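Local atomic coordinates of NtrC family transcriptional regulator (PDB entry 2Q5C), a protein that probably acts as an ATP-binding, DNA-binding activator of transcription in the NtrC family, with this chain forming its N-terminal propionate-activator-type (PrpR_N) region. Residues A36-A41 with S126-I131; A60-I65 with S73-V78; K91-E96 with G160-T165; V107-I112 with V118-F123. All blocks are in the same frame, centred on the assembly; numbering follows the deposited sequence.

Interaction 1 of 4, residues A36-A41 with S126-I131; sequences ASLTRA and SSEDEI. With SO4 (sulfate ion), chain E.
The backbones come closest at Leu-38 and Glu-128, whose CA atoms lie 6.7 Å apart, so side chains must span the gap between two alpha/beta lobes, each built on a four-stranded parallel sheet. Residues 36-41 lead from strand 30-35 into helix 38-48 of one lobe; residues 126-131 follow strand 119-125 of the other. Glu-128 does most of the spanning: its CG stands anti to the backbone N (chi1 176°) and the chain stays extended, which carries the carboxylate to the first turn of the opposing helix. There OE1 takes two bonds from one residue. Thr-39 N donates to Glu-128 OE1 over 2.9 Å, on the syn side and 26° out of the carboxylate plane, while Thr-39 OG1 donates to the same OE1 at 2.7 Å, nearly in line with its C-O bond and on the other side of the plane. Two donors on one oxygen should fix the rotation of the carboxylate, and the backbone N-H probably helps stabilise its negative charge. Beside this polar grip, Leu-38 CD1 meets Ile-131 CD1 tip to tip at 3.8 Å and also touches the aliphatic CG of Glu-128. A sulfate, probably from the crystallisation liquor, accepts a bond from Asp-129 N. The other carboxylate oxygen, Glu-128 OE2, receives a bond at 2.7 Å from a water that in turn accepts from Arg-40 N at 3.0 Å.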
# COMPACT_ATOMS: atom_id res chain seq x y z
N ALA A 36 -3.01 -2.85 -9.67
CA ALA A 36 -3.85 -3.85 -9.02
C ALA A 36 -3.60 -3.88 -7.53
O ALA A 36 -2.58 -3.37 -7.07
CB ALA A 36 -3.55 -5.25 -9.60
N SER A 37 -4.52 -4.52 -6.78
CA SER A 37 -4.31 -4.76 -5.36
C SER A 37 -4.86 -6.13 -4.94
O SER A 37 -5.67 -6.74 -5.66
CB SER A 37 -4.99 -3.67 -4.50
OG SER A 37 -6.40 -3.81 -4.59
N LEU A 38 -4.44 -6.56 -3.76
CA LEU A 38 -5.05 -7.69 -3.06
C LEU A 38 -5.16 -8.96 -3.92
O LEU A 38 -4.17 -9.34 -4.57
CB LEU A 38 -6.37 -7.27 -2.43
CG LEU A 38 -6.26 -6.05 -1.50
CD1 LEU A 38 -7.63 -5.71 -0.92
CD2 LEU A 38 -5.25 -6.21 -0.40
N THR A 39 -6.32 -9.62 -3.93
CA THR A 39 -6.40 -10.90 -4.68
C THR A 39 -6.11 -10.73 -6.17
O THR A 39 -5.37 -11.52 -6.77
CB THR A 39 -7.76 -11.60 -4.44
OG1 THR A 39 -7.88 -11.87 -3.04
CG2 THR A 39 -7.86 -12.91 -5.24
N ARG A 40 -6.65 -9.69 -6.79
CA ARG A 40 -6.39 -9.47 -8.21
C ARG A 40 -4.88 -9.26 -8.47
O ARG A 40 -4.35 -9.78 -9.47
CB ARG A 40 -7.19 -8.26 -8.69
CG ARG A 40 -6.94 -7.93 -10.11
CD ARG A 40 -8.04 -7.07 -10.67
NE ARG A 40 -7.71 -6.69 -12.04
CZ ARG A 40 -6.95 -5.65 -12.36
NH1 ARG A 40 -6.47 -4.86 -11.40
NH2 ARG A 40 -6.68 -5.38 -13.63
N ALA A 41 -4.20 -8.52 -7.59
CA ALA A 41 -2.74 -8.38 -7.68
C ALA A 41 -2.02 -9.70 -7.58
O ALA A 41 -1.06 -9.91 -8.31
CB ALA A 41 -2.22 -7.39 -6.63
N SER A 126 -7.92 -7.94 8.32
CA SER A 126 -6.94 -8.99 8.03
C SER A 126 -7.13 -9.66 6.69
O SER A 126 -6.30 -10.50 6.30
CB SER A 126 -6.95 -10.06 9.13
OG SER A 126 -6.32 -9.54 10.30
N SER A 127 -8.20 -9.31 5.98
CA SER A 127 -8.47 -9.90 4.67
C SER A 127 -9.29 -8.96 3.81
O SER A 127 -10.05 -8.13 4.33
CB SER A 127 -9.20 -11.24 4.83
OG SER A 127 -10.52 -11.03 5.30
N GLU A 128 -9.14 -9.12 2.50
CA GLU A 128 -9.90 -8.36 1.52
C GLU A 128 -11.40 -8.47 1.73
O GLU A 128 -12.13 -7.49 1.52
CB GLU A 128 -9.53 -8.87 0.11
CG GLU A 128 -10.30 -8.25 -1.03
CD GLU A 128 -9.71 -8.56 -2.38
OE1 GLU A 128 -8.79 -9.40 -2.45
OE2 GLU A 128 -10.15 -7.93 -3.36
N ASP A 129 -11.85 -9.65 2.15
CA ASP A 129 -13.28 -9.89 2.31
C ASP A 129 -13.94 -9.14 3.48
O ASP A 129 -15.17 -9.14 3.60
CB ASP A 129 -13.55 -11.39 2.40
CG ASP A 129 -13.33 -12.10 1.07
OD1 ASP A 129 -13.35 -11.45 -0.01
OD2 ASP A 129 -13.14 -13.35 1.12
N GLU A 130 -13.13 -8.48 4.30
CA GLU A 130 -13.62 -7.73 5.46
C GLU A 130 -13.90 -6.27 5.11
O GLU A 130 -14.55 -5.55 5.88
CB GLU A 130 -12.63 -7.80 6.60
CG GLU A 130 -12.59 -9.18 7.25
CD GLU A 130 -11.48 -9.38 8.25
OE1 GLU A 130 -10.74 -8.43 8.56
OE2 GLU A 130 -11.33 -10.53 8.73
N ILE A 131 -13.41 -5.82 3.97
CA ILE A 131 -13.39 -4.37 3.69
C ILE A 131 -14.76 -3.72 3.62
O ILE A 131 -15.00 -2.70 4.28
CB ILE A 131 -12.51 -4.02 2.46
CG1 ILE A 131 -11.05 -4.33 2.79
CG2 ILE A 131 -12.69 -2.53 2.06
CD1 ILE A 131 -10.07 -4.28 1.58
S SO4 E . -9.72 -13.27 1.11
O1 SO4 E . -10.44 -14.34 1.79
O2 SO4 E . -9.76 -13.43 -0.34
O3 SO4 E . -10.38 -12.02 1.48
O4 SO4 E . -8.33 -13.30 1.55
O HOH W 1 -8.78 -8.00 -5.63

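Interaction 2 of 4, residues A60-I65 with S73-V78; sequences ATSDYI and SISIKV. With SO4 (sulfate ion), chain E.
Ser-62, Ser-73 and Ser-75 carry this contact, which packs the helix of a beta-alpha-beta unit (strand 54-58, helix 59-66, strand 73-76) against its second strand. The local axes of 60-65 and 73-76 run antiparallel, at 169°, and approach to 8.0 Å. That is close for a helix on a strand, and it suits the small side chains at the interface. Ser-62 points into the gap from the helix, with OG held between the backbone N and the carbonyl carbon (chi1 72°). There it accepts a hydrogen bond from Ser-75 OG, 2.7 Å from Ser-62 OG. The hydroxyl of Ser-62 also bonds to Gly-59 O one turn back, so it links the strand to the start of the helix. The two serines touch through carbon as well, Ser-62 CB lying 3.7 Å from Ser-75 CB. Two residues earlier on the strand, Ser-73 turns its OG anti to the backbone N (chi1 174°) and reaches back to the helix, coming within 3.6 Å of Ile-65 CG2. A water bonded to Ser-73 OG at 2.8 Å gives weak bonds to the carbonyl oxygens of Ser-62 and Ser-73, bridging the two backbones. Ile-65 packs further on Ser-57 of the first strand and Ala-45 of helix 38-48. Tyr-64 leaves the helix in another direction, toward the second lobe, where its hydroxyl accepts from Glu-128 N; a bound sulfate, probably from the crystallisation liquor, sits at the ring edge, with Tyr-64 OH donating to sulfate O4 at 2.6 Å.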
# COMPACT_ATOMS: atom_id res chain seq x y z
N ALA A 60 -1.00 -4.64 2.38
CA ALA A 60 -1.77 -5.86 2.32
C ALA A 60 -1.52 -6.62 1.02
O ALA A 60 -1.46 -7.87 1.00
CB ALA A 60 -3.24 -5.57 2.51
N THR A 61 -1.41 -5.88 -0.08
CA THR A 61 -1.15 -6.53 -1.37
C THR A 61 0.10 -7.39 -1.32
O THR A 61 0.11 -8.50 -1.86
CB THR A 61 -1.08 -5.47 -2.47
OG1 THR A 61 -2.38 -4.91 -2.62
CG2 THR A 61 -0.66 -6.08 -3.82
N SER A 62 1.13 -6.91 -0.63
CA SER A 62 2.38 -7.66 -0.56
C SER A 62 2.20 -9.01 0.16
O SER A 62 2.87 -9.99 -0.18
CB SER A 62 3.50 -6.80 0.04
OG SER A 62 3.33 -6.59 1.42
N ASP A 63 1.29 -9.05 1.13
CA ASP A 63 0.97 -10.29 1.84
C ASP A 63 0.28 -11.28 0.90
O ASP A 63 0.62 -12.47 0.87
CB ASP A 63 0.08 -9.94 3.04
CG ASP A 63 -0.09 -11.09 4.00
OD1 ASP A 63 0.87 -11.88 4.18
OD2 ASP A 63 -1.17 -11.19 4.59
N TYR A 64 -0.68 -10.80 0.12
CA TYR A 64 -1.36 -11.64 -0.87
C TYR A 64 -0.39 -12.19 -1.91
O TYR A 64 -0.46 -13.36 -2.30
CB TYR A 64 -2.49 -10.85 -1.55
CG TYR A 64 -3.76 -10.83 -0.72
CD1 TYR A 64 -3.93 -9.94 0.33
CD2 TYR A 64 -4.78 -11.75 -0.99
CE1 TYR A 64 -5.09 -9.98 1.13
CE2 TYR A 64 -5.94 -11.78 -0.23
CZ TYR A 64 -6.08 -10.87 0.81
OH TYR A 64 -7.23 -10.95 1.56
N ILE A 65 0.54 -11.35 -2.33
CA ILE A 65 1.53 -11.79 -3.31
C ILE A 65 2.52 -12.78 -2.70
O ILE A 65 2.80 -13.81 -3.32
CB ILE A 65 2.24 -10.57 -3.93
CG1 ILE A 65 1.23 -9.83 -4.80
CG2 ILE A 65 3.46 -10.99 -4.79
CD1 ILE A 65 1.71 -8.50 -5.37
N SER A 73 9.41 -11.53 -3.27
CA SER A 73 8.30 -10.59 -3.12
C SER A 73 8.76 -9.60 -2.07
O SER A 73 9.00 -9.96 -0.91
CB SER A 73 7.02 -11.29 -2.63
OG SER A 73 5.97 -10.34 -2.34
N ILE A 74 8.89 -8.33 -2.45
CA ILE A 74 9.39 -7.28 -1.56
C ILE A 74 8.23 -6.37 -1.22
O ILE A 74 7.44 -6.01 -2.10
CB ILE A 74 10.54 -6.48 -2.22
CG1 ILE A 74 11.79 -7.35 -2.39
CG2 ILE A 74 10.87 -5.22 -1.45
CD1 ILE A 74 11.71 -8.33 -3.58
N SER A 75 8.12 -6.02 0.06
CA SER A 75 7.07 -5.15 0.54
C SER A 75 7.60 -3.75 0.78
O SER A 75 8.58 -3.59 1.50
CB SER A 75 6.53 -5.70 1.85
OG SER A 75 5.39 -4.96 2.16
N ILE A 76 6.97 -2.75 0.17
CA ILE A 76 7.20 -1.34 0.57
C ILE A 76 6.42 -1.15 1.87
O ILE A 76 5.22 -1.43 1.93
CB ILE A 76 6.66 -0.34 -0.49
CG1 ILE A 76 7.33 -0.55 -1.86
CG2 ILE A 76 6.85 1.10 0.02
CD1 ILE A 76 6.50 0.06 -3.03
N LYS A 77 7.12 -0.74 2.93
CA LYS A 77 6.43 -0.56 4.21
C LYS A 77 5.69 0.77 4.22
O LYS A 77 6.26 1.76 3.76
CB LYS A 77 7.41 -0.63 5.38
CG LYS A 77 8.31 -1.86 5.39
CD LYS A 77 7.52 -3.17 5.43
CE LYS A 77 8.46 -4.38 5.28
NZ LYS A 77 7.73 -5.68 5.38
N VAL A 78 4.45 0.74 4.71
CA VAL A 78 3.71 1.98 5.00
C VAL A 78 4.37 2.58 6.27
O VAL A 78 4.51 1.88 7.27
CB VAL A 78 2.22 1.72 5.25
CG1 VAL A 78 1.50 3.07 5.40
CG2 VAL A 78 1.59 0.90 4.10
S SO4 E . -9.72 -13.27 1.11
O1 SO4 E . -10.44 -14.34 1.79
O2 SO4 E . -9.76 -13.43 -0.34
O3 SO4 E . -10.38 -12.02 1.48
O4 SO4 E . -8.33 -13.30 1.55
O HOH W 2 6.13 -9.44 0.32

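Interaction 3 of 4, residues K91-E96 with G160-T165; sequences KRFGNE and GLYGET
Arg-92 sets its CG between the backbone N and the carbonyl carbon (chi1 71°) and then runs extended to NE, which lays the chain across the ring of Phe-93 and delivers the guanidinium to Glu-164. Glu-164 starts anti to its own N but bends at the next bond, bringing the carboxylate round to meet it. The rings of Phe-93 and Tyr-162 come together as an offset stack, with centroids 4.2 Å apart and planes only 11° from parallel. The offset follows from where the atoms lie: Phe-93 CD1 sits over the centre of the tyrosine ring, 3.5 Å from Tyr-162 CD1, whereas Tyr-162 CB makes a CH-pi contact 4.0 Å from the centroid of Phe-93. The opposite face of the phenylalanine is covered by Arg-92 CG, so the ring lies sandwiched between tyrosine and arginine. Arg-92 NH1 forms a salt bridge with Glu-164 OE1 at 2.8 Å, and the N-H...O angle of 156° shows a fairly straight bond. The donor arrives from above the carboxylate plane, the two flat groups being nearly perpendicular. A water consolidates the pair, accepting from Arg-92 NH2 and donating to Glu-164 OE1 and, at 2.9 Å, to Gly-163 O. Arg-92 NH1 has a second partner in Asn-89 O. The contact thus ties the outermost strand 162-165, hydrogen-bonded to strand 145-148, to the turn joining helix 80-90 with strand 96-102; Phe-93 also rests on Ile-145, and Glu-164 on Asn-89 and Ala-90.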
# COMPACT_ATOMS: atom_id res chain seq x y z
N LYS A 91 -7.71 16.29 7.46
CA LYS A 91 -8.30 17.27 8.39
C LYS A 91 -9.08 18.32 7.65
O LYS A 91 -9.93 19.02 8.25
CB LYS A 91 -7.20 17.95 9.21
CG LYS A 91 -6.69 17.12 10.34
CD LYS A 91 -5.60 17.85 11.15
CE LYS A 91 -6.15 19.11 11.87
NZ LYS A 91 -5.02 19.86 12.50
N ARG A 92 -8.84 18.47 6.37
CA ARG A 92 -9.64 19.47 5.65
C ARG A 92 -11.11 19.10 5.64
O ARG A 92 -11.97 19.98 5.42
CB ARG A 92 -9.16 19.67 4.23
CG ARG A 92 -9.43 18.54 3.30
CD ARG A 92 -8.64 18.82 2.05
NE ARG A 92 -8.93 17.94 0.92
CZ ARG A 92 -8.42 16.72 0.77
NH1 ARG A 92 -7.61 16.20 1.71
NH2 ARG A 92 -8.73 16.01 -0.31
N PHE A 93 -11.41 17.81 5.81
CA PHE A 93 -12.81 17.36 5.79
C PHE A 93 -13.49 17.44 7.12
O PHE A 93 -14.74 17.44 7.18
CB PHE A 93 -12.93 15.92 5.27
CG PHE A 93 -12.39 15.70 3.89
CD1 PHE A 93 -12.96 16.32 2.79
CD2 PHE A 93 -11.32 14.83 3.68
CE1 PHE A 93 -12.47 16.09 1.50
CE2 PHE A 93 -10.83 14.59 2.39
CZ PHE A 93 -11.41 15.22 1.31
N GLY A 94 -12.73 17.44 8.21
CA GLY A 94 -13.27 17.41 9.56
C GLY A 94 -12.22 16.88 10.52
O GLY A 94 -11.12 16.55 10.07
N ASN A 95 -12.52 16.83 11.81
CA ASN A 95 -11.52 16.34 12.78
C ASN A 95 -11.70 14.92 13.29
O ASN A 95 -10.80 14.39 13.96
CB ASN A 95 -11.34 17.32 13.97
CG ASN A 95 -12.66 17.85 14.49
OD1 ASN A 95 -13.58 17.09 14.79
ND2 ASN A 95 -12.74 19.17 14.63
N GLU A 96 -12.84 14.29 12.98
CA GLU A 96 -13.08 12.93 13.44
C GLU A 96 -12.92 11.95 12.29
O GLU A 96 -13.61 12.03 11.30
CB GLU A 96 -14.45 12.75 14.13
CG GLU A 96 -14.68 11.28 14.49
CD GLU A 96 -15.80 11.00 15.50
OE1 GLU A 96 -16.85 11.69 15.47
OE2 GLU A 96 -15.62 10.06 16.32
N GLY A 160 -20.15 6.58 0.24
CA GLY A 160 -20.49 8.00 0.44
C GLY A 160 -19.70 8.72 1.51
O GLY A 160 -20.12 9.79 2.00
N LEU A 161 -18.54 8.18 1.86
CA LEU A 161 -17.66 8.84 2.82
C LEU A 161 -16.53 9.58 2.12
O LEU A 161 -16.35 9.43 0.92
CB LEU A 161 -17.07 7.82 3.80
CG LEU A 161 -18.08 6.90 4.49
CD1 LEU A 161 -17.34 5.93 5.38
CD2 LEU A 161 -19.14 7.71 5.27
N TYR A 162 -15.81 10.41 2.86
CA TYR A 162 -14.58 10.98 2.32
C TYR A 162 -13.45 9.98 2.56
O TYR A 162 -13.41 9.33 3.59
CB TYR A 162 -14.23 12.27 3.03
CG TYR A 162 -15.17 13.43 2.81
CD1 TYR A 162 -15.31 14.00 1.56
CD2 TYR A 162 -15.90 13.95 3.86
CE1 TYR A 162 -16.15 15.07 1.36
CE2 TYR A 162 -16.75 15.03 3.67
CZ TYR A 162 -16.87 15.57 2.42
OH TYR A 162 -17.69 16.65 2.18
N GLY A 163 -12.55 9.89 1.59
CA GLY A 163 -11.41 8.95 1.66
C GLY A 163 -10.12 9.68 1.39
O GLY A 163 -10.01 10.48 0.45
N GLU A 164 -9.14 9.44 2.24
CA GLU A 164 -7.83 10.03 2.03
C GLU A 164 -6.81 8.88 2.08
O GLU A 164 -6.64 8.21 3.12
CB GLU A 164 -7.52 11.02 3.13
CG GLU A 164 -6.14 11.67 2.95
CD GLU A 164 -6.14 12.78 1.90
OE1 GLU A 164 -7.19 13.45 1.70
OE2 GLU A 164 -5.08 13.01 1.28
N THR A 165 -6.16 8.65 0.94
CA THR A 165 -5.26 7.50 0.80
C THR A 165 -3.90 7.77 1.40
O THR A 165 -3.34 8.85 1.21
CB THR A 165 -5.12 7.14 -0.69
OG1 THR A 165 -6.41 6.93 -1.25
CG2 THR A 165 -4.35 5.88 -0.87
O HOH W 3 -8.61 12.78 -0.50

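Interaction 4 of 4, residues V107-I112 with V118-F123; sequences VDKHEI and VKIKEF
Lys-109 and Ile-120, with CA atoms 6.6 Å apart, mark where helix 109-116 lies against strand 119-125 in a beta-alpha-beta unit that opens with strand 96-102. The direct polar contact is a lysine-to-backbone bond: in the conformer described, one of two modelled, Lys-109 NZ donates to Ile-120 O at 2.8 Å, in the carbonyl plane with a C=O...N angle of 157°. Its chain leaves anti to the backbone N and bends over its last two torsions, which turns the ammonium back to that oxygen. Glu-113 forms a salt bridge with the same NZ through OE1 and accepts from Ile-120 N through OE2, so its carboxylate joins the lysine to the backbone of the same strand residue. Apolar contact comes from the stem of the lysine, where Lys-109 CG lies 3.6 Å from Ile-120 CG2, the two side chains lying alongside and pointing opposite ways. Ile-112 crosses Ile-120 at about a right angle, although the spacing of their outer carbons is doubtful. As N-cap, Asp-108 accepts a bond from Glu-111 N through OD1. The last kind is water-mediated: one water accepts from Lys-109 N at 2.9 Å and donates to Glu-122 OE1 at 2.7 Å.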
# COMPACT_ATOMS: atom_id res chain seq x y z
N VAL A 107 1.22 3.63 13.26
CA VAL A 107 1.52 4.70 14.19
C VAL A 107 0.55 4.53 15.36
O VAL A 107 -0.57 4.04 15.17
CB VAL A 107 1.43 6.10 13.49
CG1 VAL A 107 0.08 6.28 12.87
CG2 VAL A 107 1.76 7.23 14.45
N ASP A 108 0.97 4.89 16.56
CA ASP A 108 0.05 4.89 17.69
C ASP A 108 -1.03 5.97 17.48
O ASP A 108 -0.71 7.15 17.27
CB ASP A 108 0.86 5.12 18.97
CG ASP A 108 0.02 5.07 20.21
OD1 ASP A 108 -0.76 6.01 20.43
OD2 ASP A 108 0.15 4.08 20.97
N LYS A 109 -2.28 5.51 17.50
CA LYS A 109 -3.46 6.34 17.23
C LYS A 109 -3.48 7.54 18.17
O LYS A 109 -3.69 8.69 17.73
CB LYS A 109 -4.73 5.50 17.37
CG LYS A 109 -5.98 6.28 17.67
CD LYS A 109 -7.09 5.31 18.04
CE LYS A 109 -7.65 5.65 19.40
NZ LYS A 109 -7.97 7.10 19.58
N HIS A 110 -3.23 7.28 19.44
CA HIS A 110 -3.25 8.33 20.46
C HIS A 110 -2.19 9.38 20.22
O HIS A 110 -2.39 10.57 20.46
CB HIS A 110 -3.10 7.77 21.87
CG HIS A 110 -4.16 6.79 22.26
ND1 HIS A 110 -5.48 7.14 22.45
CD2 HIS A 110 -4.07 5.48 22.55
CE1 HIS A 110 -6.16 6.07 22.82
NE2 HIS A 110 -5.33 5.04 22.87
N GLU A 111 -1.03 8.94 19.72
CA GLU A 111 0.02 9.87 19.39
C GLU A 111 -0.38 10.82 18.27
O GLU A 111 -0.10 12.01 18.32
CB GLU A 111 1.31 9.10 19.04
CG GLU A 111 2.48 10.01 18.92
CD GLU A 111 3.83 9.33 18.98
OE1 GLU A 111 3.94 8.13 18.68
OE2 GLU A 111 4.80 10.04 19.31
N ILE A 112 -1.02 10.30 17.23
CA ILE A 112 -1.42 11.17 16.13
C ILE A 112 -2.56 12.12 16.53
O ILE A 112 -2.62 13.26 16.07
CB ILE A 112 -1.72 10.34 14.87
CG1 ILE A 112 -1.97 11.23 13.64
CG2 ILE A 112 -2.83 9.32 15.13
CD1 ILE A 112 -1.48 10.58 12.35
N VAL A 118 -6.70 15.78 16.24
CA VAL A 118 -7.83 15.05 15.66
C VAL A 118 -8.35 13.97 16.59
O VAL A 118 -7.71 13.65 17.61
CB VAL A 118 -7.43 14.39 14.30
CG1 VAL A 118 -7.16 15.45 13.27
CG2 VAL A 118 -6.22 13.48 14.46
N LYS A 119 -9.53 13.44 16.29
CA LYS A 119 -10.05 12.29 16.98
C LYS A 119 -10.00 11.15 15.98
O LYS A 119 -10.42 11.30 14.83
CB LYS A 119 -11.50 12.54 17.43
CG LYS A 119 -12.03 11.47 18.37
CD LYS A 119 -13.38 11.88 18.97
CE LYS A 119 -13.96 10.73 19.80
NZ LYS A 119 -15.43 10.59 19.56
N ILE A 120 -9.44 10.03 16.41
CA ILE A 120 -9.24 8.91 15.52
C ILE A 120 -9.82 7.66 16.14
O ILE A 120 -9.54 7.36 17.32
CB ILE A 120 -7.72 8.69 15.27
CG1 ILE A 120 -7.18 9.82 14.40
CG2 ILE A 120 -7.45 7.36 14.57
CD1 ILE A 120 -5.71 9.89 14.35
N LYS A 121 -10.64 6.96 15.38
CA LYS A 121 -11.05 5.60 15.73
C LYS A 121 -10.30 4.67 14.81
O LYS A 121 -10.36 4.81 13.60
CB LYS A 121 -12.55 5.41 15.61
CG LYS A 121 -13.03 4.07 16.16
CD LYS A 121 -14.49 4.13 16.64
CE LYS A 121 -14.94 2.85 17.36
NZ LYS A 121 -14.02 2.43 18.47
N GLU A 122 -9.57 3.73 15.39
CA GLU A 122 -8.76 2.80 14.62
C GLU A 122 -9.53 1.51 14.38
O GLU A 122 -10.19 0.98 15.29
CB GLU A 122 -7.47 2.54 15.39
CG GLU A 122 -6.54 1.53 14.71
CD GLU A 122 -5.35 1.22 15.59
OE1 GLU A 122 -4.47 2.10 15.73
OE2 GLU A 122 -5.30 0.11 16.16
N PHE A 123 -9.47 1.02 13.15
CA PHE A 123 -10.08 -0.24 12.76
C PHE A 123 -9.02 -1.08 12.09
O PHE A 123 -8.25 -0.56 11.29
CB PHE A 123 -11.22 -0.02 11.76
CG PHE A 123 -12.34 0.88 12.26
CD1 PHE A 123 -13.55 0.34 12.68
CD2 PHE A 123 -12.19 2.27 12.27
CE1 PHE A 123 -14.60 1.19 13.11
CE2 PHE A 123 -13.23 3.11 12.70
CZ PHE A 123 -14.43 2.56 13.13
O HOH W 4 -2.85 2.66 17.76

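In the fold
Interactions 2 and 4 are local, each packing the helix of a beta-alpha-beta unit on its following strand, one unit in each lobe; serine hydroxyls serve the first, a lysine that packs on an isoleucine and bonds to its carbonyl the more buried second. Interaction 1 instead crosses between lobes and is partly buried. It touches interaction 2 through Leu-38 N to Thr-61 OG1, and both reach the sulfate. Interaction 3 is a surface contact of stacked rings and a salt bridge. With interaction 4, about 14 Å away between centres, it reaches the same sheet, at opposite outer strands; Asn-95 O to Lys-119 N and the Glu-96 to Lys-119 salt bridge join them directly.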